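Local structure of esterase (Alcaligenes sp., 1QLW) at residues A166-Q171 / M300-N305; T77-P82 / G87-F92; E31-S36 / G43-D48; N118-G123 / A127-D132. The protein is a bacterial alpha/beta-hydrolase-fold esterase that probably hydrolyses carboxylic ester bonds. All coordinates share one frame; numbering follows the deposited sequence.

Contact 1 (A166-Q171 / M300-N305); sequences AELWQQ and MMQDRN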
loop_
_atom_site.group_PDB
_atom_site.type_symbol
_atom_site.label_atom_id
_atom_site.label_comp_id
_atom_site.label_asym_id
_atom_site.label_seq_id
_atom_site.Cartn_x
_atom_site.Cartn_y
_atom_site.Cartn_z
ATOM N N ALA A 166 -17.359 0.592 9.789
ATOM C CA ALA A 166 -17.312 0.357 8.343
ATOM C C ALA A 166 -15.959 0.723 7.750
ATOM O O ALA A 166 -15.440 0.048 6.846
ATOM C CB ALA A 166 -18.391 1.141 7.613
ATOM N N GLU A 167 -15.395 1.833 8.213
ATOM C CA GLU A 167 -14.094 2.302 7.741
ATOM C C GLU A 167 -13.012 1.349 8.213
ATOM O O GLU A 167 -12.087 1.057 7.435
ATOM C CB GLU A 167 -13.845 3.737 8.172
ATOM C CG GLU A 167 -14.723 4.765 7.472
ATOM C CD GLU A 167 -16.121 4.922 7.991
ATOM O OE1 GLU A 167 -16.532 4.374 9.019
ATOM O OE2 GLU A 167 -16.870 5.668 7.301
ATOM N N LEU A 168 -13.089 0.822 9.429
ATOM C CA LEU A 168 -12.116 -0.190 9.827
ATOM C C LEU A 168 -12.193 -1.390 8.885
ATOM O O LEU A 168 -11.180 -1.890 8.406
ATOM C CB LEU A 168 -12.360 -0.646 11.259
ATOM C CG LEU A 168 -11.473 -1.802 11.731
ATOM C CD1 LEU A 168 -10.002 -1.446 11.711
ATOM C CD2 LEU A 168 -11.920 -2.225 13.128
ATOM N N TRP A 169 -13.409 -1.847 8.588
ATOM C CA TRP A 169 -13.534 -3.011 7.701
ATOM C C TRP A 169 -12.937 -2.741 6.340
ATOM O O TRP A 169 -12.372 -3.622 5.692
ATOM C CB TRP A 169 -14.982 -3.460 7.567
ATOM C CG TRP A 169 -15.742 -3.671 8.843
ATOM C CD1 TRP A 169 -17.082 -3.423 9.002
ATOM C CD2 TRP A 169 -15.275 -4.150 10.100
ATOM N NE1 TRP A 169 -17.469 -3.728 10.273
ATOM C CE2 TRP A 169 -16.380 -4.168 10.981
ATOM C CE3 TRP A 169 -14.057 -4.575 10.626
ATOM C CZ2 TRP A 169 -16.314 -4.570 12.316
ATOM C CZ3 TRP A 169 -13.965 -4.985 11.950
ATOM C CH2 TRP A 169 -15.101 -4.983 12.774
ATOM N N GLN A 170 -13.029 -1.482 5.852
ATOM C CA GLN A 170 -12.427 -1.130 4.584
ATOM C C GLN A 170 -10.917 -1.350 4.566
ATOM O O GLN A 170 -10.376 -1.614 3.483
ATOM C CB GLN A 170 -12.707 0.330 4.216
ATOM C CG GLN A 170 -14.118 0.611 3.764
ATOM C CD GLN A 170 -14.355 2.100 3.560
ATOM O OE1 GLN A 170 -13.995 2.889 4.445
ATOM N NE2 GLN A 170 -14.915 2.504 2.436
ATOM N N GLN A 171 -10.223 -1.166 5.693
ATOM C CA GLN A 171 -8.774 -1.285 5.668
ATOM C C GLN A 171 -8.279 -2.703 5.917
ATOM O O GLN A 171 -7.058 -2.923 5.860
ATOM C CB GLN A 171 -8.097 -0.294 6.600
ATOM C CG GLN A 171 -8.219 -0.568 8.088
ATOM C CD GLN A 171 -7.345 0.377 8.889
ATOM O OE1 GLN A 171 -7.727 1.563 9.101
ATOM N NE2 GLN A 171 -6.206 -0.065 9.320
ATOM N N MET A 300 -5.401 0.002 19.618
ATOM C CA MET A 300 -5.256 1.185 20.476
ATOM C C MET A 300 -4.633 2.374 19.751
ATOM O O MET A 300 -4.837 3.518 20.163
ATOM C CB MET A 300 -4.500 0.841 21.749
ATOM C CG MET A 300 -3.049 0.470 21.495
ATOM S SD MET A 300 -2.185 0.066 23.043
ATOM C CE MET A 300 -2.999 -1.494 23.433
ATOM N N MET A 301 -3.876 2.134 18.681
ATOM C CA MET A 301 -3.334 3.205 17.857
ATOM C C MET A 301 -4.418 3.945 17.080
ATOM O O MET A 301 -4.175 5.037 16.564
ATOM C CB MET A 301 -2.246 2.706 16.911
ATOM C CG MET A 301 -2.687 1.819 15.759
ATOM S SD MET A 301 -3.400 0.216 16.201
ATOM C CE MET A 301 -1.914 -0.583 16.863
ATOM N N GLN A 302 -5.630 3.394 17.013
ATOM C CA GLN A 302 -6.774 3.990 16.350
ATOM C C GLN A 302 -7.857 4.466 17.329
ATOM O O GLN A 302 -8.851 5.071 16.908
ATOM C CB GLN A 302 -7.432 2.991 15.380
ATOM C CG GLN A 302 -6.485 2.584 14.256
ATOM C CD GLN A 302 -7.069 1.554 13.317
ATOM O OE1 GLN A 302 -8.189 1.087 13.495
ATOM N NE2 GLN A 302 -6.261 1.206 12.320
ATOM N N ASP A 303 -7.690 4.164 18.609
ATOM C CA ASP A 303 -8.673 4.470 19.628
ATOM C C ASP A 303 -8.820 5.973 19.824
ATOM O O ASP A 303 -7.988 6.780 19.396
ATOM C CB ASP A 303 -8.289 3.754 20.926
ATOM C CG ASP A 303 -8.661 2.279 21.027
ATOM O OD1 ASP A 303 -9.388 1.774 20.161
ATOM O OD2 ASP A 303 -8.181 1.671 22.018
ATOM N N ARG A 304 -9.891 6.384 20.514
ATOM C CA ARG A 304 -10.178 7.798 20.710
ATOM C C ARG A 304 -9.107 8.499 21.536
ATOM O O ARG A 304 -8.909 9.703 21.393
ATOM C CB ARG A 304 -11.573 7.964 21.308
ATOM C CG ARG A 304 -12.683 7.608 20.331
ATOM C CD ARG A 304 -14.065 7.849 20.933
ATOM N NE ARG A 304 -14.332 7.047 22.110
ATOM C CZ ARG A 304 -14.260 7.381 23.388
ATOM N NH1 ARG A 304 -13.927 8.606 23.773
ATOM N NH2 ARG A 304 -14.563 6.469 24.301
ATOM N N ASN A 305 -8.445 7.780 22.433
ATOM C CA ASN A 305 -7.351 8.305 23.237
ATOM C C ASN A 305 -6.015 7.832 22.656
ATOM O O ASN A 305 -5.022 7.764 23.384
ATOM C CB ASN A 305 -7.491 7.881 24.703
ATOM C CG ASN A 305 -7.264 6.402 24.859
ATOM O OD1 ASN A 305 -7.464 5.619 23.926
ATOM N ND2 ASN A 305 -6.833 5.962 26.031
#
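Gln302 and Gln171 reach for each other from opposite directions, and their side-chain amides meet with planes 58° apart, neither stacked nor coplanar. Beyond CG the Gln302 chain is extended, which carries NE2 up to the amide end of Gln171. That second amide is probably modelled turned over, so which of its atoms faces Gln302 stays doubtful. Gln171 starts with CG wedged between its backbone N and carbonyl carbon (chi1 72°), then straightens towards the loop. Leu168, one turn earlier, meets Gln302 at about a right angle, its CD1 lying 3.6 Å from Gln302 OE1. In this alpha/beta hydrolase the contact sets helix 165-171 against the loop between strand 283-287 and helix 306-319, the part of the fold where relatives usually carry their catalytic histidine. The two ends of the Gln302 amide fare differently here: NE2 probably donates to the backbone O of Thr77, whereas OE1 is buried between the Leu168 methyl and the ring of Pro82, with no polar partner in the model. Arg85 holds the loop through the backbone oxygens of Gln302 and Asp303, and Gln170 bonds to Gly24 and Gln49 of the second subunit.

Contact 2 (T77-P82 / G87-F92); sequences TWETTP and GWDEYF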
loop_
_atom_site.group_PDB
_atom_site.type_symbol
_atom_site.label_atom_id
_atom_site.label_comp_id
_atom_site.label_asym_id
_atom_site.label_seq_id
_atom_site.Cartn_x
_atom_site.Cartn_y
_atom_site.Cartn_z
ATOM N N THR A 77 -2.788 0.832 9.033
ATOM C CA THR A 77 -3.025 0.746 10.468
ATOM C C THR A 77 -2.656 2.061 11.158
ATOM O O THR A 77 -3.381 2.478 12.072
ATOM C CB THR A 77 -2.142 -0.365 11.071
ATOM O OG1 THR A 77 -2.589 -1.651 10.638
ATOM C CG2 THR A 77 -2.169 -0.365 12.600
ATOM N N TRP A 78 -1.514 2.620 10.795
ATOM C CA TRP A 78 -0.900 3.736 11.482
ATOM C C TRP A 78 -1.234 5.097 10.917
ATOM O O TRP A 78 -0.757 6.107 11.441
ATOM C CB TRP A 78 0.625 3.555 11.456
ATOM C CG TRP A 78 1.094 2.168 11.780
ATOM C CD1 TRP A 78 1.539 1.236 10.883
ATOM C CD2 TRP A 78 1.141 1.548 13.069
ATOM N NE1 TRP A 78 1.863 0.075 11.528
ATOM C CE2 TRP A 78 1.630 0.236 12.870
ATOM C CE3 TRP A 78 0.827 1.962 14.368
ATOM C CZ2 TRP A 78 1.817 -0.646 13.934
ATOM C CZ3 TRP A 78 1.009 1.084 15.411
ATOM C CH2 TRP A 78 1.512 -0.203 15.194
ATOM N N GLU A 79 -1.959 5.119 9.794
ATOM C CA GLU A 79 -2.277 6.350 9.067
ATOM C C GLU A 79 -3.512 6.981 9.673
ATOM O O GLU A 79 -3.796 6.755 10.859
ATOM C CB GLU A 79 -2.359 6.013 7.562
ATOM C CG GLU A 79 -1.005 5.520 7.040
ATOM C CD GLU A 79 -0.946 5.210 5.569
ATOM O OE1 GLU A 79 -1.994 5.173 4.888
ATOM O OE2 GLU A 79 0.171 4.928 5.078
ATOM N N THR A 80 -4.290 7.778 8.956
ATOM C CA THR A 80 -5.494 8.370 9.526
ATOM C C THR A 80 -6.355 7.276 10.138
ATOM O O THR A 80 -6.550 6.219 9.537
ATOM C CB THR A 80 -6.289 9.037 8.403
ATOM O OG1 THR A 80 -5.398 9.865 7.635
ATOM C CG2 THR A 80 -7.490 9.802 8.904
ATOM N N THR A 81 -6.919 7.558 11.315
ATOM C CA THR A 81 -7.766 6.544 11.948
ATOM C C THR A 81 -9.024 6.332 11.123
ATOM O O THR A 81 -9.413 7.151 10.283
ATOM C CB THR A 81 -8.159 6.952 13.384
ATOM O OG1 THR A 81 -9.041 8.091 13.323
ATOM C CG2 THR A 81 -6.923 7.304 14.220
ATOM N N PRO A 82 -9.759 5.242 11.383
ATOM C CA PRO A 82 -11.000 4.986 10.639
ATOM C C PRO A 82 -12.004 6.114 10.709
ATOM O O PRO A 82 -12.755 6.343 9.749
ATOM C CB PRO A 82 -11.526 3.694 11.270
ATOM C CG PRO A 82 -10.277 2.970 11.679
ATOM C CD PRO A 82 -9.345 4.051 12.167
ATOM N N GLY A 87 -3.331 9.788 13.091
ATOM C CA GLY A 87 -2.795 8.498 13.512
ATOM C C GLY A 87 -1.401 8.680 14.115
ATOM O O GLY A 87 -0.821 9.764 14.177
ATOM N N TRP A 88 -0.837 7.536 14.514
ATOM C CA TRP A 88 0.477 7.556 15.127
ATOM C C TRP A 88 1.569 7.931 14.146
ATOM O O TRP A 88 2.555 8.555 14.562
ATOM C CB TRP A 88 0.816 6.229 15.788
ATOM C CG TRP A 88 0.122 5.965 17.086
ATOM C CD1 TRP A 88 -0.843 6.703 17.711
ATOM C CD2 TRP A 88 0.344 4.827 17.922
ATOM N NE1 TRP A 88 -1.233 6.101 18.881
ATOM C CE2 TRP A 88 -0.497 4.949 19.045
ATOM C CE3 TRP A 88 1.199 3.715 17.851
ATOM C CZ2 TRP A 88 -0.545 3.998 20.061
ATOM C CZ3 TRP A 88 1.140 2.778 18.871
ATOM C CH2 TRP A 88 0.276 2.926 19.962
ATOM N N ASP A 89 1.460 7.565 12.877
ATOM C CA ASP A 89 2.512 7.967 11.941
ATOM C C ASP A 89 2.689 9.484 11.905
ATOM O O ASP A 89 3.766 10.027 12.168
ATOM C CB ASP A 89 2.079 7.384 10.612
ATOM C CG ASP A 89 3.076 7.675 9.561
ATOM O OD1 ASP A 89 4.235 8.023 9.828
ATOM O OD2 ASP A 89 2.628 7.517 8.402
ATOM N N GLU A 90 1.588 10.214 11.661
ATOM C CA GLU A 90 1.640 11.664 11.624
ATOM C C GLU A 90 2.015 12.237 12.979
ATOM O O GLU A 90 2.791 13.193 13.069
ATOM C CB GLU A 90 0.281 12.220 11.192
ATOM C CG GLU A 90 0.273 13.737 11.147
ATOM C CD GLU A 90 -0.983 14.393 10.659
ATOM O OE1 GLU A 90 -1.898 13.695 10.186
ATOM O OE2 GLU A 90 -1.067 15.642 10.760
ATOM N N TYR A 91 1.480 11.678 14.055
ATOM C CA TYR A 91 1.783 12.197 15.388
ATOM C C TYR A 91 3.267 12.060 15.694
ATOM O O TYR A 91 3.909 12.989 16.199
ATOM C CB TYR A 91 0.947 11.493 16.444
ATOM C CG TYR A 91 1.036 12.142 17.796
ATOM C CD1 TYR A 91 0.560 13.425 17.990
ATOM C CD2 TYR A 91 1.515 11.462 18.895
ATOM C CE1 TYR A 91 0.557 14.002 19.247
ATOM C CE2 TYR A 91 1.530 12.013 20.157
ATOM C CZ TYR A 91 1.032 13.289 20.333
ATOM O OH TYR A 91 0.995 13.877 21.577
ATOM N N PHE A 92 3.844 10.896 15.369
ATOM C CA PHE A 92 5.262 10.680 15.624
ATOM C C PHE A 92 6.103 11.680 14.837
ATOM O O PHE A 92 7.078 12.229 15.369
ATOM C CB PHE A 92 5.662 9.248 15.274
ATOM C CG PHE A 92 5.143 8.186 16.201
ATOM C CD1 PHE A 92 4.340 8.424 17.297
ATOM C CD2 PHE A 92 5.478 6.869 15.962
ATOM C CE1 PHE A 92 3.890 7.408 18.109
ATOM C CE2 PHE A 92 5.043 5.835 16.777
ATOM C CZ PHE A 92 4.243 6.109 17.862
HETATM O O HOH W 1 -0.996 8.932 11.046
#
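Trp78 and Trp88 meet inside a beta-alpha-beta crossover of the alpha/beta hydrolase sheet: strand 65-68 leads through the loop carrying residues 77-82 into helix 88-94, and from there to the parallel strand 99-103. The loop grips the first turn of that helix through one carbonyl. Asp89 N donates to Trp78 O over 3.0 Å in a fairly straight bond, 165° at the hydrogen, with the donor tilted slightly from the carbonyl plane. A water also donates to Trp78 O and accepts from Glu90 N, so this single oxygen serves two successive N-H groups of the helix start, one directly and one through water. Just before the helix, Gly87 brings its backbone against the loop; its CA makes a CA-H...O contact of 3.3 Å with Glu79 O.

Asp89 CB lies against the Trp78 carbonyl, 3.2 Å from Trp78 O; with CG anti to the backbone N (chi1 -178°), the carboxylate is directed so that OD1 bonds to Thr99 OG1. Glu79 OE2 lies 4.9 Å from Asp89 OD2; the two like charges are probably eased by Arg53 and Arg109 of the second subunit, which both form salt bridges with that OE2, while Glu79 OE1 is hydrogen-bonded to Ser20 OG of the same subunit. The indoles are tilted 27° from parallel and slid apart, so their six-membered rings barely overlap. Thr77 CG2 sits over the centre of one Trp78 face, and Trp88 comes to that ring's edge instead, with Trp88 CE3 3.6 Å from Trp78 CZ3.

Contact 3 (E31-S36 / G43-D48); sequences ETLSLS and GTVTVD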
loop_
_atom_site.group_PDB
_atom_site.type_symbol
_atom_site.label_atom_id
_atom_site.label_comp_id
_atom_site.label_asym_id
_atom_site.label_seq_id
_atom_site.Cartn_x
_atom_site.Cartn_y
_atom_site.Cartn_z
ATOM N N GLU A 31 6.670 -21.078 -14.021
ATOM C CA GLU A 31 6.084 -21.561 -15.251
ATOM C C GLU A 31 4.614 -21.189 -15.351
ATOM O O GLU A 31 4.008 -21.463 -16.397
ATOM C CB GLU A 31 6.200 -23.087 -15.362
ATOM C CG GLU A 31 7.605 -23.627 -15.163
ATOM C CD GLU A 31 8.684 -22.894 -15.929
ATOM O OE1 GLU A 31 8.420 -22.599 -17.107
ATOM O OE2 GLU A 31 9.759 -22.613 -15.372
ATOM N N THR A 32 4.045 -20.546 -14.335
ATOM C CA THR A 32 2.609 -20.324 -14.291
ATOM C C THR A 32 2.247 -18.889 -13.922
ATOM O O THR A 32 1.275 -18.653 -13.191
ATOM C CB THR A 32 1.917 -21.331 -13.359
ATOM O OG1 THR A 32 2.509 -21.229 -12.058
ATOM C CG2 THR A 32 2.082 -22.772 -13.830
ATOM N N LEU A 33 2.963 -17.908 -14.489
ATOM C CA LEU A 33 2.704 -16.513 -14.165
ATOM C C LEU A 33 1.450 -15.959 -14.795
ATOM O O LEU A 33 0.969 -14.888 -14.407
ATOM C CB LEU A 33 3.878 -15.628 -14.604
ATOM C CG LEU A 33 5.196 -15.869 -13.881
ATOM C CD1 LEU A 33 6.263 -14.969 -14.491
ATOM C CD2 LEU A 33 5.069 -15.648 -12.383
ATOM N N SER A 34 0.912 -16.633 -15.809
ATOM C CA SER A 34 -0.189 -16.081 -16.589
ATOM C C SER A 34 -0.999 -17.217 -17.198
ATOM O O SER A 34 -0.458 -18.261 -17.514
ATOM C CB SER A 34 0.391 -15.170 -17.664
ATOM O OG SER A 34 -0.607 -14.579 -18.456
ATOM N N LEU A 35 -2.257 -16.928 -17.428
ATOM C CA LEU A 35 -3.188 -17.778 -18.140
ATOM C C LEU A 35 -3.477 -17.238 -19.540
ATOM O O LEU A 35 -4.289 -17.841 -20.250
ATOM C CB LEU A 35 -4.510 -17.844 -17.372
ATOM C CG LEU A 35 -4.488 -17.895 -15.840
ATOM C CD1 LEU A 35 -5.890 -17.599 -15.319
ATOM C CD2 LEU A 35 -3.933 -19.235 -15.369
ATOM N N SER A 36 -2.903 -16.090 -19.902
ATOM C CA SER A 36 -3.178 -15.538 -21.232
ATOM C C SER A 36 -1.898 -15.087 -21.914
ATOM O O SER A 36 -0.865 -14.805 -21.307
ATOM C CB SER A 36 -4.180 -14.391 -21.212
ATOM O OG SER A 36 -3.612 -13.105 -21.360
ATOM N N GLY A 43 8.645 -16.961 -16.546
ATOM C CA GLY A 43 9.396 -15.750 -16.300
ATOM C C GLY A 43 9.881 -15.724 -14.861
ATOM O O GLY A 43 9.622 -16.650 -14.099
ATOM N N THR A 44 10.594 -14.670 -14.542
ATOM C CA THR A 44 11.169 -14.497 -13.219
ATOM C C THR A 44 10.477 -13.345 -12.512
ATOM O O THR A 44 10.337 -12.258 -13.077
ATOM C CB THR A 44 12.660 -14.139 -13.363
ATOM O OG1 THR A 44 13.296 -15.083 -14.215
ATOM C CG2 THR A 44 13.363 -14.128 -12.018
ATOM N N VAL A 45 10.069 -13.575 -11.269
ATOM C CA VAL A 45 9.454 -12.531 -10.456
ATOM C C VAL A 45 10.261 -12.368 -9.169
ATOM O O VAL A 45 10.855 -13.319 -8.678
ATOM C CB VAL A 45 7.961 -12.748 -10.143
ATOM C CG1 VAL A 45 7.131 -12.607 -11.420
ATOM C CG2 VAL A 45 7.736 -14.097 -9.468
ATOM N N THR A 46 10.143 -11.185 -8.573
ATOM C CA THR A 46 10.718 -10.930 -7.243
ATOM C C THR A 46 9.597 -11.017 -6.225
ATOM O O THR A 46 8.560 -10.357 -6.376
ATOM C CB THR A 46 11.355 -9.537 -7.211
ATOM O OG1 THR A 46 12.324 -9.446 -8.267
ATOM C CG2 THR A 46 12.034 -9.270 -5.877
ATOM N N VAL A 47 9.820 -11.795 -5.168
ATOM C CA VAL A 47 8.834 -11.970 -4.098
ATOM C C VAL A 47 9.536 -11.859 -2.743
ATOM O O VAL A 47 10.761 -11.918 -2.663
ATOM C CB VAL A 47 8.047 -13.280 -4.187
ATOM C CG1 VAL A 47 7.266 -13.393 -5.488
ATOM C CG2 VAL A 47 9.009 -14.436 -4.034
ATOM N N ASP A 48 8.768 -11.615 -1.696
ATOM C CA ASP A 48 9.206 -11.490 -0.307
ATOM C C ASP A 48 9.798 -10.131 0.067
ATOM O O ASP A 48 10.048 -9.902 1.255
ATOM C CB ASP A 48 10.152 -12.601 0.127
ATOM C CG ASP A 48 9.539 -13.987 0.194
ATOM O OD1 ASP A 48 8.307 -14.126 0.214
ATOM O OD2 ASP A 48 10.349 -14.937 0.196
#
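Van der Waals packing without a hydrogen bond joins Leu33 to Gly43 and Val45, where the connection of a long beta hairpin folds back on the hairpin's own second strand. Strands 26-30 and 43-57 pair antiparallel, and Leu33 lies in the loop between them, its backbone bonded to Ala41 on the return limb. The leucine points at the strand and sends CD1 mainly to Gly43 and CD2 to Val45, whose CG1 also lies near CD1. CD1 lies against the bare backbone of Gly43, 3.7 Å from Gly43 CA, where no side chain intervenes. The apolar pair is Leu33 with Val45: Leu33 CD2 is 3.8 Å from Val45 CG1, and the two side chains slide past each other in opposite directions. Val45 presents this methyl because CG1 stands anti to its carbonyl carbon (chi1 -68°), beside the backbone N. On the neighbouring strand residue, Thr44, the CB points away from the loop, and its OG1 bonds to Glu139 of the second subunit, while Val45 also packs on Gly137 of that subunit. Shape and burial thus hold the two segments together at this point, and directional pairing falls to the backbone bonds of the hairpin, such as Gly43 with Ser30 and Val45 with Val28.

Contact 4 (N118-G123 / A127-D132); sequences NAVKLG and ASSLPD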
loop_
_atom_site.group_PDB
_atom_site.type_symbol
_atom_site.label_atom_id
_atom_site.label_comp_id
_atom_site.label_asym_id
_atom_site.label_seq_id
_atom_site.Cartn_x
_atom_site.Cartn_y
_atom_site.Cartn_z
ATOM N N ASN A 118 -2.322 -20.144 -10.111
ATOM C CA ASN A 118 -2.459 -20.386 -11.546
ATOM C C ASN A 118 -2.161 -21.840 -11.896
ATOM O O ASN A 118 -2.787 -22.378 -12.811
ATOM C CB ASN A 118 -1.538 -19.447 -12.324
ATOM C CG ASN A 118 -2.089 -18.040 -12.488
ATOM O OD1 ASN A 118 -1.383 -17.188 -13.073
ATOM N ND2 ASN A 118 -3.286 -17.795 -12.040
ATOM N N ALA A 119 -1.213 -22.493 -11.204
ATOM C CA ALA A 119 -0.924 -23.887 -11.509
ATOM C C ALA A 119 -2.139 -24.755 -11.320
ATOM O O ALA A 119 -2.400 -25.704 -12.082
ATOM C CB ALA A 119 0.233 -24.407 -10.674
ATOM N N VAL A 120 -2.920 -24.504 -10.259
ATOM C CA VAL A 120 -4.148 -25.256 -10.030
ATOM C C VAL A 120 -5.184 -24.921 -11.084
ATOM O O VAL A 120 -5.843 -25.803 -11.641
ATOM C CB VAL A 120 -4.656 -25.006 -8.602
ATOM C CG1 VAL A 120 -5.955 -25.746 -8.349
ATOM C CG2 VAL A 120 -3.600 -25.412 -7.588
ATOM N N LYS A 121 -5.344 -23.640 -11.431
ATOM C CA LYS A 121 -6.307 -23.252 -12.458
ATOM C C LYS A 121 -6.001 -23.916 -13.785
ATOM O O LYS A 121 -6.917 -24.252 -14.539
ATOM C CB LYS A 121 -6.350 -21.730 -12.571
ATOM C CG LYS A 121 -7.591 -21.277 -13.327
ATOM C CD LYS A 121 -7.767 -19.783 -13.094
ATOM C CE LYS A 121 -8.837 -19.230 -13.985
ATOM N NZ LYS A 121 -10.177 -19.760 -13.697
ATOM N N LEU A 122 -4.724 -24.078 -14.096
ATOM C CA LEU A 122 -4.257 -24.706 -15.320
ATOM C C LEU A 122 -4.338 -26.219 -15.293
ATOM O O LEU A 122 -3.977 -26.873 -16.286
ATOM C CB LEU A 122 -2.814 -24.255 -15.576
ATOM C CG LEU A 122 -2.670 -22.801 -16.039
ATOM C CD1 LEU A 122 -1.231 -22.340 -15.881
ATOM C CD2 LEU A 122 -3.110 -22.651 -17.492
ATOM N N GLY A 123 -4.721 -26.821 -14.171
ATOM C CA GLY A 123 -4.831 -28.261 -14.054
ATOM C C GLY A 123 -3.491 -28.960 -13.914
ATOM O O GLY A 123 -3.437 -30.180 -14.084
ATOM N N ALA A 127 -5.676 -28.946 -5.877
ATOM C CA ALA A 127 -6.238 -27.921 -4.993
ATOM C C ALA A 127 -5.561 -27.861 -3.642
ATOM O O ALA A 127 -5.464 -26.778 -3.048
ATOM C CB ALA A 127 -7.737 -28.150 -4.821
ATOM N N SER A 128 -5.047 -28.981 -3.128
ATOM C CA SER A 128 -4.363 -28.992 -1.846
ATOM C C SER A 128 -3.085 -28.167 -1.849
ATOM O O SER A 128 -2.581 -27.813 -0.790
ATOM C CB SER A 128 -4.094 -30.432 -1.402
ATOM O OG SER A 128 -3.465 -31.165 -2.439
ATOM N N SER A 129 -2.550 -27.856 -3.033
ATOM C CA SER A 129 -1.349 -27.046 -3.116
ATOM C C SER A 129 -1.635 -25.552 -3.171
ATOM O O SER A 129 -0.708 -24.744 -3.265
ATOM C CB SER A 129 -0.491 -27.447 -4.311
ATOM O OG SER A 129 -1.117 -27.081 -5.496
ATOM N N LEU A 130 -2.904 -25.148 -3.123
ATOM C CA LEU A 130 -3.200 -23.712 -3.057
ATOM C C LEU A 130 -2.619 -23.141 -1.777
ATOM O O LEU A 130 -2.542 -23.818 -0.742
ATOM C CB LEU A 130 -4.708 -23.504 -3.076
ATOM C CG LEU A 130 -5.356 -23.768 -4.438
ATOM C CD1 LEU A 130 -6.864 -23.860 -4.307
ATOM C CD2 LEU A 130 -4.965 -22.719 -5.464
ATOM N N PRO A 131 -2.237 -21.869 -1.778
ATOM C CA PRO A 131 -1.700 -21.261 -0.567
ATOM C C PRO A 131 -2.695 -21.238 0.569
ATOM O O PRO A 131 -3.896 -21.152 0.350
ATOM C CB PRO A 131 -1.336 -19.850 -0.991
ATOM C CG PRO A 131 -2.207 -19.596 -2.158
ATOM C CD PRO A 131 -2.337 -20.912 -2.913
ATOM N N ASP A 132 -2.183 -21.261 1.792
ATOM C CA ASP A 132 -2.962 -21.098 3.004
ATOM C C ASP A 132 -3.235 -19.607 3.205
ATOM O O ASP A 132 -2.322 -18.840 3.524
ATOM C CB ASP A 132 -2.154 -21.653 4.178
ATOM C CG ASP A 132 -2.881 -21.493 5.490
ATOM O OD1 ASP A 132 -4.119 -21.464 5.511
ATOM O OD2 ASP A 132 -2.164 -21.442 6.512
#
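Val120 drives its isopropyl group into the short turn formed by Ala127, Ser129 and Leu130, and every carbon of that group finds a neighbour. CB already touches the leucine, lying 3.9 Å from Leu130 CD2. From there the branch divides. CG1, anti to the backbone N (chi1 178°), goes to the backbone at the start of the turn, 4.0 Å from Ala127 CA. The other methyl, CG2, fits between two side chains: Val120 CG2 is 3.7 Å from Ser129 OG, and the same CG2 is 3.7 Å from Leu130 CD2. Valine and leucine cross at about a right angle, with the Leu130 CD2 methyl against the CG2 side of the valine, close to CB as well. The serine hydroxyl is no polar partner for this methyl; Ser129 OG is hydrogen-bonded to Pro126 O.

Helix 115-121 ends in a Schellman motif, in which Gly123 takes a positive phi and its N donates to Val120 O over 2.9 Å. The chain can thus turn off the helix and return as the 3-10 turn 127-129, which Leu130 N closes on Ala127 O at 3.0 Å. The returning chain passes the helix face that carries Val120. The same residues also belong to the dimer interface: Val120 packs on Leu130 of the second subunit, Leu130 on Val120 of that subunit, and Lys121 NZ bonds to Leu130 O of the same neighbour.

Contacts 1 and 2 lie in the body of the hydrolase domain, their centres about 14 and 13 Å from the chain's centre, and meet where Glu167 packs on the Pro82 carbonyl. Contacts 3 and 4 have their centres about 28 and 29 Å from it, in the extension made by the hairpin and helix 115-121, and touch through Leu35 and Lys121; contact 3 is nonetheless buried, contact 4 only partly. The chemistry follows this division: contact 1 buries amides, contact 2 combines a backbone bond, a water and indoles, and the outer pair relies on aliphatic methyls without a hydrogen bond across. All four touch the second subunit, although the centres of contacts 2 and 4 are about 37 Å apart.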